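Local coordinates for endo-1,4-beta-xylanase (PDB 1H12), which hydrolyses internal beta-1,4 linkages of xylan as a cold-adapted family 8 glycoside hydrolase, and may also act on cellulose-type beta-glucans, at residues N98-R101 with F102-A105; K108-D111 with N112-D115; L176-I179 with K180-M184; A207-D210 with Y211-N214. All blocks are in the same frame, centred on the assembly; numbering follows the deposited sequence. Where two conformers were deposited one is given.

Contact 1. Residues N98-R101 with F102-A105; sequences NLWR and FAKA
F102 follows R101 directly and starts the next turn of the same helix. Its amide gives only a weak hydrogen bond to the O of N98. Its ring turns away from the preceding turn and meets Y63 and Y106. A103 is gripped more firmly, with its N 3.1 Å from L99 O. The A103 methyl packs against the indole of W100, with A103 CB 3.7 Å from W100 CE3. K104 N bonds almost straight to W100 O at 2.9 Å, with an N-H...O angle of 174°. The side chain of K104 then runs over the same indole. K104 CB lies above one ring face in a CH-pi contact, 4.2 Å from the centroid of the six-membered ring. With CG anti to the backbone N (chi1 -169°) and the chain extended beyond it, K104 CD also comes alongside the indole, near W100 CZ2. D171 takes both polar ends, K104 NZ and W100 NE1. A105 N closes the turn on R101 O at 3.1 Å. On another side, R101 NH1 and NH2 both reach N98 OD1, in the guanidinium plane, while R101 NE forms a salt bridge with E165. A leucine in place of R101 would probably leave E165 without its charged mate and N98 OD1 without these two donors. These contacts between residues three and four apart are typical of an amphipathic alpha helix, here 93-107, in the helix-rich (alpha/alpha)6 fold of family 8 enzymes.

Contact 2. Residues K108-D111 with N112-D115; sequences KNPD and NHPD
P110 and H113 are the ends of a type I beta turn, closed by a hydrogen bond from H113 N to P110 O at 3.0 Å. D111 and N112 sit at its two corners. The turn belongs to the surface loop between helix 93-107 and strand 123-128. The N-H points fairly straight at the oxygen, at 157°, but the donor stands well above the carbonyl plane of P110. The chain is extended at P110 and H113, and the reversal is made at D111 and N112 between them.

The side chains pack lightly round this bend. N112 CG lies between its own N and carbonyl carbon (chi1 67°). This swings the amide back toward the proline, and N112 OD1 rests 3.5 Å from P110 CB. H113 CG is anti to its backbone N, and the imidazole extends beside the start of the turn. P110 CD meets this ring at its edge, near the ring plane, 4.4 Å from H113 ND1. N109 CB approaches the same nitrogen at a similar distance. H113 CB also touches P110 O, the acceptor of the turn, at 3.4 Å.

The loop is tied to its surroundings on both sides of the bend. N109 pairs through its backbone with V121, H113 O accepts from Q119 NE2, and D115 OD2 bonds to Y194 OH. Before the bend, K108 stretches out fully and forms a salt bridge with the first corner residue: K108 NZ meets D111 OD2 on its syn side at 2.9 Å, 30° out of the carboxylate plane.

Contact 3. Residues L176-I179 with K180-M184; sequences LNTI and KNKLM
I179 and M184 cross obliquely at the end of helix 168-182. The M184 chain bends at chi2 (-79°) and brings its methyl back to the isoleucine, with M184 CE 4.0 Å from I179 CG2. M184 CG also lies 3.4 Å from I179 O. The other branch of I179 serves L183: I179 CG1 and L183 CD1 touch at 4.3 Å. The two branches of one isoleucine therefore meet two successive residues.

The backbone shows where the helix stops. K180 N bonds to L176 O at 2.9 Å, nearly straight at 172°. L183 N still reaches I179 O at 2.9 Å, but its N-H...O angle is only 145°, and L183 is the first residue to leave helical geometry. K182 N also bonds to T178 O, and K182 CB packs on that oxygen at 3.2 Å. The aliphatic part of K182 then passes the T178 methyl, with K182 CG 4.3 Å from T178 CG2. K182 NZ goes on to A116 O. K180 leaves in another direction with its chain extended, and its ammonium forms a salt bridge with D221 and a cation-pi contact with Y224.

L176, I179 and M184 touch helix 219-243, at W225 for the first two and at Y224 and V228 for M184. I179 and L183 also meet E146 of helix 143-160. M184 opens the short strand 184-185, which pairs with strand 188-189.

Contact 4. Residues A207-D210 with Y211-N214; sequences AFYD and YFAN
F212 folds back over the preceding turn of alpha helix 206-215, in the helical core of this family 8 (alpha/alpha)6 enzyme. Its CG is anti to its own carbonyl carbon (chi1 -62°), which sets one ring face over the F208 carbonyl. F208 O stands 3.1 Å above the ring plane, offset toward the rim. The same oxygen accepts the backbone bond from F212 N at 2.8 Å. The ring is also flanked by carbon: F212 CZ lies 4.1 Å from F208 CB. Y209 runs side by side with F212 and points the same way, with Y209 CD1 4.0 Å from F212 CE2. W225 meets F212 edge-to-face, and Y209 OH bonds to E147. An alanine at F212 is likely to open a gap beside Y209 and W225 and uncover the F208 carbonyl.

The D210 side is looser and partly exposed. Polar bonds replace ring packing here. D210 OD2 forms a salt bridge with R233, and N214 ND2 bonds to Y12 OH. The backbone bond is longer too: N214 N lies 3.2 Å from D210 O, at an N-H...O angle of 147°.

Contact 4 is the most buried of the four and relies on aromatic packing. Contacts 1 and 3 are partly buried: each has an apolar face against neighbouring helices and a lysine that ends in a salt bridge. Contact 2 lies at the surface, has no helix, and depends on a turn and one salt bridge. Contacts 1 and 2 follow each other in the chain and meet where K108 N probably bonds to A103 O at 3.0 Å. Contacts 3 and 4 meet through packing of L176 CD2 on F212 CD2 at 3.4 Å. Both also touch W225. Helix 143-160 touches contacts 1, 3 and 4, so it is their shared neighbour.

Contact 1. Residues N98-R101 with F102-A105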
ATOM      1  N   ASN A  98     -10.305   0.688  16.764  1.00  7.64           N
ATOM      2  CA  ASN A  98     -11.416   1.471  16.281  1.00  8.01           C
ATOM      3  C   ASN A  98     -11.605   1.349  14.781  1.00  7.39           C
ATOM      4  O   ASN A  98     -12.724   1.306  14.263  1.00  8.00           O
ATOM      5  CB  ASN A  98     -11.303   2.944  16.717  1.00  8.35           C
ATOM      6  CG  ASN A  98     -11.462   3.161  18.208  1.00  8.54           C
ATOM      7  OD1 ASN A  98     -12.030   2.312  18.913  1.00  9.74           O
ATOM      8  ND2 ASN A  98     -10.980   4.310  18.674  1.00  9.28           N
ATOM      9  N   LEU A  99     -10.473   1.327  14.046  1.00  7.18           N
ATOM     10  CA  LEU A  99     -10.528   1.128  12.605  1.00  6.83           C
ATOM     11  C   LEU A  99     -10.964  -0.287  12.257  1.00  6.84           C
ATOM     12  O   LEU A  99     -11.758  -0.488  11.326  1.00  7.48           O
ATOM     13  CB  LEU A  99      -9.147   1.405  11.973  1.00  7.24           C
ATOM     14  CG  LEU A  99      -8.688   2.864  11.984  1.00  7.19           C
ATOM     15  CD1 LEU A  99      -7.279   2.918  11.420  1.00  8.51           C
ATOM     16  CD2 LEU A  99      -9.609   3.768  11.186  1.00  8.40           C
ATOM     17  N   TRP A 100     -10.438  -1.297  12.935  1.00  7.14           N
ATOM     18  CA  TRP A 100     -10.784  -2.680  12.614  1.00  7.02           C
ATOM     19  C   TRP A 100     -12.261  -2.958  12.937  1.00  7.42           C
ATOM     20  O   TRP A 100     -12.959  -3.619  12.175  1.00  7.77           O
ATOM     21  CB  TRP A 100      -9.843  -3.666  13.317  1.00  7.25           C
ATOM     22  CG  TRP A 100     -10.149  -5.091  13.061  1.00  7.33           C
ATOM     23  CD1 TRP A 100     -10.334  -6.038  14.000  1.00  8.34           C
ATOM     24  CD2 TRP A 100     -10.397  -5.738  11.790  1.00  7.33           C
ATOM     25  NE1 TRP A 100     -10.679  -7.231  13.421  1.00  8.76           N
ATOM     26  CE2 TRP A 100     -10.717  -7.063  12.060  1.00  7.98           C
ATOM     27  CE3 TRP A 100     -10.374  -5.338  10.436  1.00  7.66           C
ATOM     28  CZ2 TRP A 100     -11.100  -7.951  11.050  1.00  9.02           C
ATOM     29  CZ3 TRP A 100     -10.720  -6.218   9.456  1.00  8.33           C
ATOM     30  CH2 TRP A 100     -11.097  -7.521   9.752  1.00  9.22           C
ATOM     31  N   ARG A 101     -12.756  -2.370  14.044  1.00  7.54           N
ATOM     32  CA  ARG A 101     -14.142  -2.556  14.373  1.00  7.82           C
ATOM     33  C   ARG A 101     -15.036  -2.068  13.249  1.00  7.65           C
ATOM     34  O   ARG A 101     -16.056  -2.688  12.896  1.00  8.28           O
ATOM     35  CB  ARG A 101     -14.476  -1.814  15.676  1.00  8.25           C
ATOM     36  CG  ARG A 101     -15.786  -2.256  16.330  1.00  8.98           C
ATOM     37  CD  ARG A 101     -16.201  -1.403  17.538  1.00  9.18           C
ATOM     38  NE  ARG A 101     -15.104  -1.321  18.490  1.00  9.15           N
ATOM     39  CZ  ARG A 101     -14.293  -0.279  18.666  1.00  8.89           C
ATOM     40  NH1 ARG A 101     -14.589   0.924  18.195  1.00  9.98           N
ATOM     41  NH2 ARG A 101     -13.171  -0.443  19.376  1.00 10.36           N
ATOM     42  N   PHE A 102     -14.689  -0.905  12.680  1.00  7.53           N
ATOM     43  CA  PHE A 102     -15.449  -0.351  11.561  1.00  7.49           C
ATOM     44  C   PHE A 102     -15.407  -1.254  10.359  1.00  7.09           C
ATOM     45  O   PHE A 102     -16.414  -1.508   9.689  1.00  8.12           O
ATOM     46  CB  PHE A 102     -14.865   1.015  11.205  1.00  7.62           C
ATOM     47  CG  PHE A 102     -15.615   1.738  10.111  1.00  7.60           C
ATOM     48  CD1 PHE A 102     -15.376   1.464   8.755  1.00  7.94           C
ATOM     49  CD2 PHE A 102     -16.564   2.686  10.438  1.00  8.55           C
ATOM     50  CE1 PHE A 102     -16.093   2.099   7.793  1.00  8.91           C
ATOM     51  CE2 PHE A 102     -17.277   3.328   9.432  1.00  9.10           C
ATOM     52  CZ  PHE A 102     -17.042   3.022   8.129  1.00  9.16           C
ATOM     53  N   ALA A 103     -14.229  -1.734  10.019  1.00  7.61           N
ATOM     54  CA  ALA A 103     -14.062  -2.567   8.818  1.00  7.56           C
ATOM     55  C   ALA A 103     -14.910  -3.836   8.952  1.00  7.85           C
ATOM     56  O   ALA A 103     -15.646  -4.194   8.017  1.00  8.20           O
ATOM     57  CB  ALA A 103     -12.595  -2.926   8.624  1.00  8.18           C
ATOM     58  N   LYS A 104     -14.774  -4.525  10.072  1.00  8.18           N
ATOM     59  CA  LYS A 104     -15.445  -5.773  10.243  1.00  9.41           C
ATOM     60  C   LYS A 104     -16.967  -5.618  10.262  1.00  9.68           C
ATOM     61  O   LYS A 104     -17.691  -6.462   9.746  1.00 11.08           O
ATOM     62  CB  LYS A 104     -14.873  -6.490  11.483  1.00 12.31           C
ATOM     63  CG  LYS A 104     -15.245  -7.882  11.684  1.00 15.87           C
ATOM     64  CD  LYS A 104     -14.433  -8.492  12.933  1.00 17.38           C
ATOM     65  CE  LYS A 104     -14.827  -9.893  13.125  1.00 22.39           C
ATOM     66  NZ  LYS A 104     -14.174 -10.360  14.317  1.00 20.78           N
ATOM     67  N   ALA A 105     -17.448  -4.517  10.828  1.00  9.22           N
ATOM     68  CA  ALA A 105     -18.880  -4.286  10.933  1.00  9.21           C
ATOM     69  C   ALA A 105     -19.483  -3.785   9.624  1.00  9.21           C
ATOM     70  O   ALA A 105     -20.595  -4.189   9.279  1.00 11.05           O
ATOM     71  CB  ALA A 105     -19.190  -3.262  12.011  1.00 10.91           C
TER

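Contact 2. Residues K108-D111 with N112-D115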
ATOM      1  N   LYS A 108     -17.119  -5.309   5.610  1.00  8.09           N
ATOM      2  CA  LYS A 108     -17.204  -6.719   5.260  1.00  8.28           C
ATOM      3  C   LYS A 108     -18.545  -7.033   4.616  1.00  9.27           C
ATOM      4  O   LYS A 108     -19.607  -6.780   5.232  1.00 11.36           O
ATOM      5  CB  LYS A 108     -17.026  -7.572   6.503  1.00  9.92           C
ATOM      6  CG  LYS A 108     -16.961  -9.032   6.200  1.00 10.47           C
ATOM      7  CD  LYS A 108     -16.994  -9.891   7.489  1.00 14.56           C
ATOM      8  CE  LYS A 108     -17.289 -11.329   7.180  1.00 15.71           C
ATOM      9  NZ  LYS A 108     -17.436 -12.120   8.416  1.00 20.79           N
ATOM     10  N   ASN A 109     -18.545  -7.685   3.480  1.00  8.92           N
ATOM     11  CA  ASN A 109     -19.776  -8.249   2.902  1.00  9.82           C
ATOM     12  C   ASN A 109     -20.092  -9.538   3.643  1.00 10.81           C
ATOM     13  O   ASN A 109     -19.207 -10.350   3.952  1.00 11.50           O
ATOM     14  CB  ASN A 109     -19.587  -8.560   1.425  1.00 10.38           C
ATOM     15  CG  ASN A 109     -19.399  -7.353   0.550  1.00 10.28           C
ATOM     16  OD1 ASN A 109     -18.472  -7.361  -0.349  1.00 14.50           O
ATOM     17  ND2 ASN A 109     -20.217  -6.374   0.661  1.00 10.23           N
ATOM     18  N   PRO A 110     -21.380  -9.795   3.918  1.00 11.40           N
ATOM     19  CA  PRO A 110     -21.731 -10.972   4.677  1.00 12.85           C
ATOM     20  C   PRO A 110     -21.264 -12.271   4.069  1.00 12.38           C
ATOM     21  O   PRO A 110     -21.208 -12.426   2.840  1.00 12.14           O
ATOM     22  CB  PRO A 110     -23.269 -10.934   4.729  1.00 14.91           C
ATOM     23  CG  PRO A 110     -23.658  -9.870   3.918  1.00 18.83           C
ATOM     24  CD  PRO A 110     -22.517  -8.974   3.601  1.00 13.23           C
ATOM     25  N   ASP A 111     -20.976 -13.246   4.920  1.00 13.15           N
ATOM     26  CA  ASP A 111     -20.531 -14.546   4.453  1.00 13.89           C
ATOM     27  C   ASP A 111     -21.581 -15.317   3.686  1.00 14.72           C
ATOM     28  O   ASP A 111     -21.242 -16.258   2.953  1.00 16.34           O
ATOM     29  CB  ASP A 111     -20.030 -15.360   5.655  1.00 15.39           C
ATOM     30  CG  ASP A 111     -18.771 -14.738   6.265  1.00 15.12           C
ATOM     31  OD1 ASP A 111     -17.858 -14.329   5.544  1.00 17.62           O
ATOM     32  OD2 ASP A 111     -18.685 -14.560   7.481  1.00 20.28           O
ATOM     33  N   ASN A 112     -22.827 -14.914   3.843  1.00 14.84           N
ATOM     34  CA  ASN A 112     -23.948 -15.525   3.152  1.00 16.24           C
ATOM     35  C   ASN A 112     -24.514 -14.581   2.050  1.00 16.01           C
ATOM     36  O   ASN A 112     -25.636 -14.723   1.618  1.00 17.58           O
ATOM     37  CB  ASN A 112     -25.019 -16.049   4.126  1.00 17.52           C
ATOM     38  CG  ASN A 112     -25.680 -14.965   4.849  1.00 20.28           C
ATOM     39  OD1 ASN A 112     -25.224 -13.799   4.842  1.00 22.14           O
ATOM     40  ND2 ASN A 112     -26.858 -15.274   5.448  1.00 24.16           N
ATOM     41  N   HIS A 113     -23.693 -13.630   1.559  1.00 14.77           N
ATOM     42  CA  HIS A 113     -24.132 -12.821   0.442  1.00 13.45           C
ATOM     43  C   HIS A 113     -24.598 -13.723  -0.673  1.00 14.27           C
ATOM     44  O   HIS A 113     -23.986 -14.741  -0.948  1.00 14.69           O
ATOM     45  CB  HIS A 113     -22.953 -11.961  -0.031  1.00 12.92           C
ATOM     46  CG  HIS A 113     -23.328 -10.887  -0.984  1.00 12.36           C
ATOM     47  ND1 HIS A 113     -23.335  -9.524  -0.700  1.00 16.44           N
ATOM     48  CD2 HIS A 113     -23.686 -11.029  -2.264  1.00 10.82           C
ATOM     49  CE1 HIS A 113     -23.715  -8.892  -1.802  1.00 12.32           C
ATOM     50  NE2 HIS A 113     -23.947  -9.797  -2.745  1.00 17.26           N
ATOM     51  N   PRO A 114     -25.645 -13.338  -1.388  1.00 14.63           N
ATOM     52  CA  PRO A 114     -26.101 -14.197  -2.491  1.00 15.83           C
ATOM     53  C   PRO A 114     -25.100 -14.420  -3.605  1.00 15.73           C
ATOM     54  O   PRO A 114     -25.153 -15.462  -4.288  1.00 17.87           O
ATOM     55  CB  PRO A 114     -27.358 -13.462  -3.040  1.00 18.03           C
ATOM     56  CG  PRO A 114     -27.369 -12.220  -2.383  1.00 22.04           C
ATOM     57  CD  PRO A 114     -26.503 -12.200  -1.159  1.00 15.95           C
ATOM     58  N   ASP A 115     -24.147 -13.492  -3.784  1.00 15.22           N
ATOM     59  CA  ASP A 115     -23.065 -13.665  -4.760  1.00 13.60           C
ATOM     60  C   ASP A 115     -21.856 -14.281  -4.044  1.00 13.73           C
ATOM     61  O   ASP A 115     -21.225 -13.610  -3.206  1.00 12.49           O
ATOM     62  CB  ASP A 115     -22.738 -12.333  -5.346  1.00 14.09           C
ATOM     63  CG  ASP A 115     -21.683 -12.364  -6.404  1.00 15.53           C
ATOM     64  OD1 ASP A 115     -20.983 -13.432  -6.543  1.00 15.59           O
ATOM     65  OD2 ASP A 115     -21.535 -11.328  -7.100  1.00 18.46           O
TER

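Contact 3. Residues L176-I179 with K180-M184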
ATOM      1  N   LEU A 176      -6.887 -14.193   5.431  1.00  8.32           N
ATOM      2  CA  LEU A 176      -6.024 -14.938   4.490  1.00  8.45           C
ATOM      3  C   LEU A 176      -6.844 -15.961   3.700  1.00  8.40           C
ATOM      4  O   LEU A 176      -6.635 -16.129   2.500  1.00  9.13           O
ATOM      5  CB  LEU A 176      -4.890 -15.626   5.232  1.00  8.20           C
ATOM      6  CG  LEU A 176      -3.832 -14.724   5.820  1.00  8.89           C
ATOM      7  CD1 LEU A 176      -2.781 -15.599   6.530  1.00 11.14           C
ATOM      8  CD2 LEU A 176      -3.141 -13.885   4.763  1.00  9.76           C
ATOM      9  N   ASN A 177      -7.753 -16.643   4.404  1.00  8.95           N
ATOM     10  CA  ASN A 177      -8.576 -17.627   3.651  0.50  9.21           C
ATOM     11  C   ASN A 177      -9.462 -16.953   2.639  1.00  8.98           C
ATOM     12  O   ASN A 177      -9.646 -17.468   1.537  1.00  9.51           O
ATOM     13  CB  ASN A 177      -9.409 -18.416   4.666  0.50 10.45           C
ATOM     14  CG  ASN A 177      -8.575 -19.446   5.420  0.50 10.66           C
ATOM     15  OD1 ASN A 177      -7.469 -19.723   5.087  0.50 15.04           O
ATOM     16  ND2 ASN A 177      -9.124 -19.908   6.525  0.50 12.84           N
ATOM     17  N   THR A 178     -10.006 -15.772   2.993  1.00  8.63           N
ATOM     18  CA  THR A 178     -10.764 -14.998   2.032  1.00  8.96           C
ATOM     19  C   THR A 178      -9.925 -14.613   0.823  1.00  8.49           C
ATOM     20  O   THR A 178     -10.377 -14.693  -0.319  1.00  9.23           O
ATOM     21  CB  THR A 178     -11.390 -13.790   2.718  1.00  9.14           C
ATOM     22  OG1 THR A 178     -12.394 -14.278   3.627  1.00 10.38           O
ATOM     23  CG2 THR A 178     -11.999 -12.802   1.734  1.00 10.18           C
ATOM     24  N   ILE A 179      -8.703 -14.151   1.057  1.00  8.23           N
ATOM     25  CA  ILE A 179      -7.831 -13.792  -0.063  1.00  8.10           C
ATOM     26  C   ILE A 179      -7.637 -15.011  -0.965  1.00  8.40           C
ATOM     27  O   ILE A 179      -7.785 -14.930  -2.189  1.00  8.58           O
ATOM     28  CB  ILE A 179      -6.501 -13.220   0.442  1.00  7.87           C
ATOM     29  CG1 ILE A 179      -6.714 -11.906   1.168  1.00  8.05           C
ATOM     30  CG2 ILE A 179      -5.566 -13.025  -0.750  1.00  8.94           C
ATOM     31  CD1 ILE A 179      -5.499 -11.459   1.999  1.00  9.43           C
ATOM     32  N   LYS A 180      -7.254 -16.139  -0.367  1.00  8.58           N
ATOM     33  CA  LYS A 180      -7.018 -17.334  -1.129  1.00  9.57           C
ATOM     34  C   LYS A 180      -8.241 -17.791  -1.914  1.00 10.09           C
ATOM     35  O   LYS A 180      -8.122 -18.170  -3.084  1.00 11.18           O
ATOM     36  CB  LYS A 180      -6.530 -18.435  -0.169  1.00 11.45           C
ATOM     37  CG  LYS A 180      -6.264 -19.759  -0.834  1.00 14.24           C
ATOM     38  CD  LYS A 180      -5.609 -20.724   0.204  1.00 19.74           C
ATOM     39  CE  LYS A 180      -5.262 -22.030  -0.332  1.00 23.14           C
ATOM     40  NZ  LYS A 180      -4.841 -22.732   0.981  1.00 28.66           N
ATOM     41  N   ASN A 181      -9.400 -17.773  -1.277  1.00  9.14           N
ATOM     42  CA  ASN A 181     -10.592 -18.341  -1.878  1.00 10.62           C
ATOM     43  C   ASN A 181     -11.340 -17.414  -2.806  1.00 10.14           C
ATOM     44  O   ASN A 181     -12.095 -17.912  -3.663  1.00 12.26           O
ATOM     45  CB  ASN A 181     -11.552 -18.783  -0.778  1.00 12.38           C
ATOM     46  CG  ASN A 181     -11.053 -19.929   0.006  1.00 16.19           C
ATOM     47  OD1 ASN A 181     -10.317 -20.734  -0.465  1.00 21.27           O
ATOM     48  ND2 ASN A 181     -11.548 -20.017   1.268  1.00 20.61           N
ATOM     49  N   LYS A 182     -11.203 -16.117  -2.636  1.00  8.97           N
ATOM     50  CA  LYS A 182     -11.960 -15.147  -3.381  1.00  9.77           C
ATOM     51  C   LYS A 182     -11.154 -14.200  -4.235  1.00  9.25           C
ATOM     52  O   LYS A 182     -11.703 -13.613  -5.175  1.00 10.50           O
ATOM     53  CB  LYS A 182     -12.810 -14.274  -2.407  1.00 10.10           C
ATOM     54  CG  LYS A 182     -13.699 -15.055  -1.469  1.00 11.03           C
ATOM     55  CD  LYS A 182     -14.805 -15.884  -2.101  1.00 11.74           C
ATOM     56  CE  LYS A 182     -15.633 -16.601  -1.073  1.00 12.91           C
ATOM     57  NZ  LYS A 182     -16.671 -17.449  -1.710  1.00 15.09           N
ATOM     58  N   LEU A 183      -9.882 -13.977  -3.895  1.00  8.51           N
ATOM     59  CA  LEU A 183      -9.120 -12.861  -4.449  1.00  8.60           C
ATOM     60  C   LEU A 183      -7.844 -13.274  -5.156  1.00  7.95           C
ATOM     61  O   LEU A 183      -7.006 -12.424  -5.423  1.00  8.62           O
ATOM     62  CB  LEU A 183      -8.825 -11.792  -3.394  1.00  8.60           C
ATOM     63  CG  LEU A 183     -10.041 -11.298  -2.575  1.00  8.59           C
ATOM     64  CD1 LEU A 183      -9.586 -10.312  -1.548  1.00  9.91           C
ATOM     65  CD2 LEU A 183     -11.083 -10.707  -3.486  1.00 10.28           C
ATOM     66  N   MET A 184      -7.706 -14.549  -5.502  1.00  8.65           N
ATOM     67  CA  MET A 184      -6.522 -15.091  -6.144  1.00  8.86           C
ATOM     68  C   MET A 184      -6.898 -15.813  -7.438  1.00  9.49           C
ATOM     69  O   MET A 184      -7.945 -16.465  -7.536  1.00 11.40           O
ATOM     70  CB  MET A 184      -5.760 -16.067  -5.235  1.00  9.42           C
ATOM     71  CG  MET A 184      -5.043 -15.420  -4.091  1.00  9.14           C
ATOM     72  SD  MET A 184      -3.481 -14.711  -4.788  1.00 12.21           S
ATOM     73  CE  MET A 184      -2.726 -13.992  -3.373  1.00 13.79           C
TER

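Contact 4. Residues A207-D210 with Y211-N214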
ATOM      1  N   ALA A 207       7.034  -9.624   0.173  1.00  7.65           N
ATOM      2  CA  ALA A 207       7.427  -9.884   1.541  1.00  7.99           C
ATOM      3  C   ALA A 207       6.234 -10.149   2.419  1.00  7.55           C
ATOM      4  O   ALA A 207       6.355 -10.894   3.409  1.00  8.06           O
ATOM      5  CB  ALA A 207       8.252  -8.733   2.082  1.00  9.19           C
ATOM      6  N   PHE A 208       5.088  -9.515   2.157  1.00  7.60           N
ATOM      7  CA  PHE A 208       3.899  -9.828   2.956  1.00  7.13           C
ATOM      8  C   PHE A 208       3.569 -11.321   2.859  1.00  7.03           C
ATOM      9  O   PHE A 208       3.168 -11.926   3.838  1.00  7.63           O
ATOM     10  CB  PHE A 208       2.667  -9.017   2.520  1.00  7.20           C
ATOM     11  CG  PHE A 208       2.621  -7.581   2.974  1.00  7.07           C
ATOM     12  CD1 PHE A 208       3.672  -6.962   3.610  1.00  7.28           C
ATOM     13  CD2 PHE A 208       1.447  -6.860   2.765  1.00  8.26           C
ATOM     14  CE1 PHE A 208       3.569  -5.630   3.997  1.00  8.06           C
ATOM     15  CE2 PHE A 208       1.362  -5.549   3.119  1.00  8.27           C
ATOM     16  CZ  PHE A 208       2.414  -4.917   3.734  1.00  8.23           C
ATOM     17  N   TYR A 209       3.689 -11.891   1.663  1.00  7.50           N
ATOM     18  CA  TYR A 209       3.321 -13.290   1.479  1.00  7.77           C
ATOM     19  C   TYR A 209       4.288 -14.198   2.250  1.00  7.79           C
ATOM     20  O   TYR A 209       3.871 -15.219   2.811  1.00  8.45           O
ATOM     21  CB  TYR A 209       3.272 -13.651   0.010  1.00  8.26           C
ATOM     22  CG  TYR A 209       2.479 -12.673  -0.839  1.00  7.76           C
ATOM     23  CD1 TYR A 209       1.208 -12.260  -0.522  1.00  8.30           C
ATOM     24  CD2 TYR A 209       3.061 -12.159  -1.983  1.00  8.59           C
ATOM     25  CE1 TYR A 209       0.535 -11.369  -1.323  1.00  9.01           C
ATOM     26  CE2 TYR A 209       2.381 -11.248  -2.785  1.00  8.59           C
ATOM     27  CZ  TYR A 209       1.137 -10.851  -2.470  1.00  7.95           C
ATOM     28  OH  TYR A 209       0.543  -9.915  -3.299  1.00  9.80           O
ATOM     29  N   ASP A 210       5.587 -13.848   2.279  1.00  8.10           N
ATOM     30  CA  ASP A 210       6.517 -14.608   3.095  1.00  8.11           C
ATOM     31  C   ASP A 210       6.191 -14.514   4.566  1.00  8.37           C
ATOM     32  O   ASP A 210       6.301 -15.503   5.291  1.00  9.16           O
ATOM     33  CB  ASP A 210       7.935 -14.068   2.852  1.00  9.69           C
ATOM     34  CG  ASP A 210       8.524 -14.487   1.535  1.00 11.34           C
ATOM     35  OD1 ASP A 210       8.541 -15.721   1.312  1.00 14.05           O
ATOM     36  OD2 ASP A 210       8.966 -13.660   0.743  1.00 13.13           O
ATOM     37  N   TYR A 211       5.765 -13.328   5.032  1.00  8.02           N
ATOM     38  CA  TYR A 211       5.321 -13.169   6.415  1.00  8.45           C
ATOM     39  C   TYR A 211       4.051 -14.016   6.662  1.00  7.78           C
ATOM     40  O   TYR A 211       3.956 -14.704   7.691  1.00  8.83           O
ATOM     41  CB  TYR A 211       5.052 -11.666   6.644  1.00  8.37           C
ATOM     42  CG  TYR A 211       4.505 -11.318   7.995  1.00  7.45           C
ATOM     43  CD1 TYR A 211       5.276 -11.343   9.128  1.00  8.79           C
ATOM     44  CD2 TYR A 211       3.177 -10.932   8.135  1.00  8.58           C
ATOM     45  CE1 TYR A 211       4.737 -11.023  10.375  1.00  8.76           C
ATOM     46  CE2 TYR A 211       2.661 -10.547   9.353  1.00  8.40           C
ATOM     47  CZ  TYR A 211       3.418 -10.649  10.487  1.00  8.32           C
ATOM     48  OH  TYR A 211       2.822 -10.360  11.698  1.00  9.36           O
ATOM     49  N   PHE A 212       3.104 -14.006   5.739  1.00  7.74           N
ATOM     50  CA  PHE A 212       1.919 -14.829   5.909  1.00  7.64           C
ATOM     51  C   PHE A 212       2.328 -16.307   6.070  1.00  8.32           C
ATOM     52  O   PHE A 212       1.832 -17.008   6.946  1.00  9.01           O
ATOM     53  CB  PHE A 212       0.993 -14.712   4.731  1.00  7.85           C
ATOM     54  CG  PHE A 212       0.400 -13.325   4.454  1.00  7.48           C
ATOM     55  CD1 PHE A 212       0.368 -12.354   5.397  1.00  8.05           C
ATOM     56  CD2 PHE A 212      -0.184 -13.064   3.243  1.00  7.98           C
ATOM     57  CE1 PHE A 212      -0.209 -11.118   5.141  1.00  7.84           C
ATOM     58  CE2 PHE A 212      -0.749 -11.843   2.957  1.00  8.24           C
ATOM     59  CZ  PHE A 212      -0.764 -10.855   3.912  1.00  8.01           C
ATOM     60  N   ALA A 213       3.229 -16.772   5.219  1.00  8.67           N
ATOM     61  CA  ALA A 213       3.671 -18.167   5.261  1.00  9.15           C
ATOM     62  C   ALA A 213       4.209 -18.557   6.630  1.00  9.47           C
ATOM     63  O   ALA A 213       3.984 -19.669   7.091  1.00 10.74           O
ATOM     64  CB  ALA A 213       4.744 -18.411   4.200  1.00  9.24           C
ATOM     65  N   ASN A 214       4.937 -17.647   7.266  1.00  9.42           N
ATOM     66  CA  ASN A 214       5.521 -17.908   8.565  1.00 10.28           C
ATOM     67  C   ASN A 214       4.559 -17.765   9.733  1.00 10.00           C
ATOM     68  O   ASN A 214       4.926 -18.013  10.873  1.00 12.03           O
ATOM     69  CB  ASN A 214       6.727 -17.020   8.783  1.00 10.85           C
ATOM     70  CG  ASN A 214       7.897 -17.399   7.920  1.00 14.34           C
ATOM     71  OD1 ASN A 214       7.941 -18.535   7.362  1.00 18.62           O
ATOM     72  ND2 ASN A 214       8.831 -16.491   7.781  1.00 15.79           N
TER